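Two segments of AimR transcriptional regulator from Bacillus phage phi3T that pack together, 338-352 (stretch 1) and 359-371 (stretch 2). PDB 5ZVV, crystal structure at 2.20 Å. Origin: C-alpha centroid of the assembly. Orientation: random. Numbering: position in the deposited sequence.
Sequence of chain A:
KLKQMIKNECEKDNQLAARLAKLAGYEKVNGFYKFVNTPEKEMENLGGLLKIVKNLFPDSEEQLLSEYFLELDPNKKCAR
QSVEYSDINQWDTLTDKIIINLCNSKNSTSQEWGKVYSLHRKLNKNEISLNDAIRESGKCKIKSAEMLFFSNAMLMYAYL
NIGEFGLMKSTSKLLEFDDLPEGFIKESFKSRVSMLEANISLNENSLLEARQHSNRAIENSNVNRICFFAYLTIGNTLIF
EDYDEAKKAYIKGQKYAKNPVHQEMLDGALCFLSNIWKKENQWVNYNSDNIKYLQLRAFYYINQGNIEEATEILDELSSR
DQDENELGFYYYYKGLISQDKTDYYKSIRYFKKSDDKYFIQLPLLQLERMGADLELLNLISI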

# COMPACT_ATOMS: atom_id res chain seq x y z
N SER A 338 -26.38 -5.51 -23.10
CA SER A 338 -26.53 -4.36 -23.99
C SER A 338 -25.74 -4.51 -25.28
O SER A 338 -26.11 -3.92 -26.30
CB SER A 338 -26.10 -3.08 -23.28
OG SER A 338 -24.69 -3.03 -23.14
N GLN A 339 -24.65 -5.28 -25.26
CA GLN A 339 -23.68 -5.34 -26.36
C GLN A 339 -23.12 -3.95 -26.68
O GLN A 339 -22.72 -3.69 -27.82
CB GLN A 339 -24.28 -5.98 -27.61
CG GLN A 339 -24.54 -7.47 -27.47
CD GLN A 339 -24.98 -8.11 -28.77
OE1 GLN A 339 -25.73 -7.51 -29.54
NE2 GLN A 339 -24.51 -9.33 -29.02
N ASP A 340 -23.11 -3.07 -25.69
CA ASP A 340 -22.55 -1.73 -25.83
C ASP A 340 -21.13 -1.74 -25.27
O ASP A 340 -20.91 -2.18 -24.14
CB ASP A 340 -23.41 -0.71 -25.10
CG ASP A 340 -23.05 0.72 -25.45
OD1 ASP A 340 -22.05 0.93 -26.16
OD2 ASP A 340 -23.78 1.64 -25.00
N LYS A 341 -20.17 -1.25 -26.07
CA LYS A 341 -18.77 -1.34 -25.69
C LYS A 341 -18.45 -0.51 -24.45
O LYS A 341 -17.48 -0.82 -23.74
CB LYS A 341 -17.88 -0.92 -26.85
CG LYS A 341 -17.86 -1.91 -28.01
CD LYS A 341 -16.95 -1.42 -29.13
CE LYS A 341 -16.84 -2.44 -30.26
NZ LYS A 341 -15.98 -1.95 -31.37
N THR A 342 -19.23 0.53 -24.18
CA THR A 342 -18.95 1.37 -23.02
C THR A 342 -19.10 0.60 -21.71
O THR A 342 -18.40 0.89 -20.73
CB THR A 342 -19.85 2.61 -23.01
OG1 THR A 342 -19.59 3.39 -21.83
CG2 THR A 342 -21.31 2.22 -23.03
N ASP A 343 -20.00 -0.38 -21.68
CA ASP A 343 -20.15 -1.20 -20.48
C ASP A 343 -18.91 -2.05 -20.24
O ASP A 343 -18.47 -2.22 -19.10
CB ASP A 343 -21.40 -2.07 -20.59
CG ASP A 343 -22.68 -1.27 -20.48
OD1 ASP A 343 -22.70 -0.28 -19.71
OD2 ASP A 343 -23.66 -1.62 -21.17
N TYR A 344 -18.34 -2.60 -21.32
CA TYR A 344 -17.08 -3.33 -21.19
C TYR A 344 -15.93 -2.40 -20.81
O TYR A 344 -15.02 -2.81 -20.07
CB TYR A 344 -16.78 -4.08 -22.49
CG TYR A 344 -17.82 -5.12 -22.83
CD1 TYR A 344 -18.17 -6.11 -21.92
CD2 TYR A 344 -18.46 -5.12 -24.06
CE1 TYR A 344 -19.12 -7.07 -22.22
CE2 TYR A 344 -19.41 -6.07 -24.38
CZ TYR A 344 -19.74 -7.04 -23.45
OH TYR A 344 -20.68 -7.99 -23.77
N TYR A 345 -15.96 -1.16 -21.29
CA TYR A 345 -14.95 -0.18 -20.88
C TYR A 345 -15.04 0.09 -19.38
O TYR A 345 -14.02 0.11 -18.68
CB TYR A 345 -15.12 1.12 -21.67
CG TYR A 345 -14.99 0.97 -23.17
CD1 TYR A 345 -14.27 -0.08 -23.72
CD2 TYR A 345 -15.59 1.88 -24.03
CE1 TYR A 345 -14.15 -0.21 -25.10
CE2 TYR A 345 -15.47 1.75 -25.40
CZ TYR A 345 -14.75 0.70 -25.93
OH TYR A 345 -14.63 0.57 -27.29
N LYS A 346 -16.26 0.29 -18.87
CA LYS A 346 -16.43 0.54 -17.44
C LYS A 346 -16.04 -0.68 -16.62
O LYS A 346 -15.41 -0.55 -15.56
CB LYS A 346 -17.87 0.95 -17.15
CG LYS A 346 -18.26 2.30 -17.76
CD LYS A 346 -19.50 2.89 -17.09
CE LYS A 346 -20.78 2.54 -17.82
NZ LYS A 346 -20.84 3.19 -19.16
N SER A 347 -16.40 -1.88 -17.09
CA SER A 347 -15.95 -3.11 -16.45
C SER A 347 -14.43 -3.14 -16.34
O SER A 347 -13.87 -3.46 -15.28
CB SER A 347 -16.47 -4.32 -17.22
OG SER A 347 -15.79 -5.50 -16.82
N ILE A 348 -13.74 -2.79 -17.43
CA ILE A 348 -12.29 -2.74 -17.42
C ILE A 348 -11.79 -1.74 -16.38
O ILE A 348 -10.86 -2.03 -15.62
CB ILE A 348 -11.74 -2.42 -18.82
CG1 ILE A 348 -11.99 -3.58 -19.77
CG2 ILE A 348 -10.26 -2.08 -18.76
CD1 ILE A 348 -11.68 -3.27 -21.21
N ARG A 349 -12.42 -0.56 -16.33
CA ARG A 349 -11.96 0.46 -15.39
C ARG A 349 -12.13 0.01 -13.95
O ARG A 349 -11.30 0.33 -13.09
CB ARG A 349 -12.71 1.77 -15.64
CG ARG A 349 -12.33 2.45 -16.94
CD ARG A 349 -13.10 3.74 -17.17
NE ARG A 349 -12.76 4.35 -18.45
CZ ARG A 349 -11.75 5.20 -18.64
NH1 ARG A 349 -10.98 5.54 -17.61
NH2 ARG A 349 -11.52 5.70 -19.84
N TYR A 350 -13.19 -0.74 -13.66
CA TYR A 350 -13.38 -1.19 -12.29
C TYR A 350 -12.47 -2.36 -11.93
O TYR A 350 -11.99 -2.45 -10.80
CB TYR A 350 -14.85 -1.55 -12.06
CG TYR A 350 -15.70 -0.33 -11.79
CD1 TYR A 350 -15.58 0.38 -10.60
CD2 TYR A 350 -16.62 0.12 -12.73
CE1 TYR A 350 -16.34 1.50 -10.35
CE2 TYR A 350 -17.39 1.24 -12.49
CZ TYR A 350 -17.25 1.92 -11.30
OH TYR A 350 -18.02 3.04 -11.05
N PHE A 351 -12.21 -3.26 -12.88
CA PHE A 351 -11.20 -4.29 -12.64
C PHE A 351 -9.82 -3.68 -12.44
O PHE A 351 -9.01 -4.22 -11.67
CB PHE A 351 -11.18 -5.29 -13.80
CG PHE A 351 -12.24 -6.34 -13.71
CD1 PHE A 351 -12.42 -7.06 -12.54
CD2 PHE A 351 -13.06 -6.62 -14.79
CE1 PHE A 351 -13.40 -8.03 -12.45
CE2 PHE A 351 -14.04 -7.59 -14.71
CZ PHE A 351 -14.21 -8.29 -13.53
N LYS A 352 -9.53 -2.57 -13.11
CA LYS A 352 -8.27 -1.87 -12.89
C LYS A 352 -8.24 -1.23 -11.51
O LYS A 352 -7.24 -1.34 -10.79
CB LYS A 352 -8.06 -0.81 -13.97
CG LYS A 352 -7.63 -1.36 -15.31
CD LYS A 352 -6.16 -1.77 -15.28
CE LYS A 352 -5.65 -2.01 -16.69
NZ LYS A 352 -4.18 -2.25 -16.72
N PHE A 359 -9.48 -11.39 -13.79
CA PHE A 359 -10.81 -11.37 -14.39
C PHE A 359 -11.01 -10.22 -15.37
O PHE A 359 -12.06 -10.17 -16.02
CB PHE A 359 -11.88 -11.34 -13.30
CG PHE A 359 -11.94 -12.59 -12.48
CD1 PHE A 359 -12.52 -13.74 -12.99
CD2 PHE A 359 -11.40 -12.63 -11.20
CE1 PHE A 359 -12.58 -14.90 -12.25
CE2 PHE A 359 -11.45 -13.79 -10.45
CZ PHE A 359 -12.04 -14.92 -10.98
N ILE A 360 -10.04 -9.31 -15.49
CA ILE A 360 -10.15 -8.25 -16.48
C ILE A 360 -10.20 -8.81 -17.90
O ILE A 360 -10.63 -8.12 -18.83
CB ILE A 360 -8.98 -7.25 -16.32
CG1 ILE A 360 -9.24 -5.98 -17.14
CG2 ILE A 360 -7.66 -7.89 -16.71
CD1 ILE A 360 -8.20 -4.91 -16.94
N GLN A 361 -9.80 -10.07 -18.08
CA GLN A 361 -9.90 -10.67 -19.40
C GLN A 361 -11.35 -10.93 -19.80
O GLN A 361 -11.61 -11.12 -20.99
CB GLN A 361 -9.10 -11.97 -19.45
CG GLN A 361 -9.56 -13.04 -18.48
CD GLN A 361 -8.66 -14.26 -18.49
OE1 GLN A 361 -8.60 -15.01 -19.46
NE2 GLN A 361 -7.93 -14.46 -17.39
N LEU A 362 -12.28 -10.93 -18.84
CA LEU A 362 -13.69 -11.13 -19.19
C LEU A 362 -14.16 -10.11 -20.21
O LEU A 362 -14.59 -10.51 -21.31
CB LEU A 362 -14.56 -11.13 -17.93
CG LEU A 362 -14.54 -12.36 -17.03
CD1 LEU A 362 -15.41 -12.10 -15.81
CD2 LEU A 362 -15.05 -13.55 -17.81
N PRO A 363 -14.12 -8.80 -19.95
CA PRO A 363 -14.52 -7.85 -21.00
C PRO A 363 -13.55 -7.83 -22.17
O PRO A 363 -13.98 -7.73 -23.32
CB PRO A 363 -14.57 -6.51 -20.27
CG PRO A 363 -13.63 -6.67 -19.14
CD PRO A 363 -13.75 -8.08 -18.70
N LEU A 364 -12.24 -7.94 -21.90
CA LEU A 364 -11.25 -7.94 -22.97
C LEU A 364 -11.55 -9.03 -23.99
O LEU A 364 -11.64 -8.76 -25.20
CB LEU A 364 -9.85 -8.10 -22.39
CG LEU A 364 -9.34 -6.91 -21.57
CD1 LEU A 364 -8.00 -7.23 -20.94
CD2 LEU A 364 -9.25 -5.67 -22.45
N LEU A 365 -11.71 -10.28 -23.53
CA LEU A 365 -12.11 -11.36 -24.42
C LEU A 365 -13.36 -10.98 -25.21
O LEU A 365 -13.43 -11.20 -26.43
CB LEU A 365 -12.35 -12.65 -23.64
CG LEU A 365 -11.14 -13.41 -23.09
CD1 LEU A 365 -11.59 -14.52 -22.15
CD2 LEU A 365 -10.30 -13.98 -24.23
N GLN A 366 -14.34 -10.39 -24.54
CA GLN A 366 -15.56 -9.98 -25.24
C GLN A 366 -15.26 -8.88 -26.24
O GLN A 366 -15.81 -8.87 -27.34
CB GLN A 366 -16.62 -9.54 -24.23
CG GLN A 366 -18.01 -9.49 -24.81
CD GLN A 366 -18.49 -10.83 -25.33
OE1 GLN A 366 -18.10 -11.88 -24.82
NE2 GLN A 366 -19.32 -10.80 -26.37
N LEU A 367 -14.37 -7.95 -25.89
CA LEU A 367 -13.92 -6.97 -26.86
C LEU A 367 -13.17 -7.64 -28.01
O LEU A 367 -13.23 -7.16 -29.15
CB LEU A 367 -13.03 -5.92 -26.19
CG LEU A 367 -13.73 -4.93 -25.25
CD1 LEU A 367 -12.72 -3.98 -24.62
CD2 LEU A 367 -14.80 -4.14 -25.99
N GLU A 368 -12.49 -8.75 -27.73
CA GLU A 368 -11.76 -9.46 -28.78
C GLU A 368 -12.71 -10.11 -29.77
O GLU A 368 -12.46 -10.11 -30.98
CB GLU A 368 -10.83 -10.50 -28.17
CG GLU A 368 -9.98 -11.24 -29.19
CD GLU A 368 -9.09 -12.28 -28.56
OE1 GLU A 368 -8.55 -13.13 -29.30
OE2 GLU A 368 -8.92 -12.26 -27.32
N ARG A 369 -13.81 -10.69 -29.28
CA ARG A 369 -14.81 -11.27 -30.17
C ARG A 369 -15.44 -10.20 -31.07
O ARG A 369 -15.80 -10.49 -32.21
CB ARG A 369 -15.90 -11.98 -29.37
CG ARG A 369 -15.43 -13.11 -28.48
CD ARG A 369 -16.63 -13.77 -27.81
NE ARG A 369 -16.26 -14.75 -26.79
CZ ARG A 369 -17.15 -15.41 -26.05
NH1 ARG A 369 -18.44 -15.20 -26.21
NH2 ARG A 369 -16.73 -16.29 -25.14
N MSE A 370 -15.57 -8.98 -30.57
CA MSE A 370 -16.26 -7.92 -31.30
C MSE A 370 -15.33 -7.22 -32.28
O MSE A 370 -15.69 -6.20 -32.88
CB MSE A 370 -16.86 -6.91 -30.32
CG MSE A 370 -17.81 -7.53 -29.31
SE MSE A 370 -18.36 -6.28 -27.91
CE MSE A 370 -19.60 -5.18 -28.94
N GLY A 371 -14.12 -7.76 -32.44
CA GLY A 371 -13.20 -7.25 -33.44
C GLY A 371 -12.29 -6.13 -32.98
O GLY A 371 -11.99 -5.24 -33.78
O HOH W 1 -21.73 -8.57 -26.09

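Antiparallel helices can be joined mainly by the packing of apolar side chains, and this pair from AimR is a clear example: no hydrogen bond crosses directly between the stretches, yet 725 Å² is buried. The helix axes approach to 8.8 Å at 150°, a spacing that lets knobs enter holes. P363 is the central knob, seated among Y344, S347, I348 and F351. The backbones are close here, with P363 CA 5.2 Å from Y344 CA, and P363 CG lies 3.6 Å from I348 CG1. One turn on, L367 fills the hole formed by K341, Y344, Y345 and I348. I348 links the two knobs: its CD1 is 3.6 Å from both L367 CD1 and L364 CD2, while its other branch, CG2, meets I360 CD1 at 3.9 Å. Toward the other end, F351 lays one ring face over the backbone of F359 and I360, its CE2 3.5 Å from F359 O.

Outward, Y344 is apolar along its length and polar at its tip. Q366 CB sits over its ring face, 4.2 Å from the centroid, while the selenomethionine M370 places SE 3.7 Å from Y344 CE2. At the margin, M370 CE reaches K341 CG at 3.8 Å, against the lysine's aliphatic portion. A water completes the polar edge, 2.6 Å from Y344 OH and weakly bonded by Q366 NE2 at 3.3 Å.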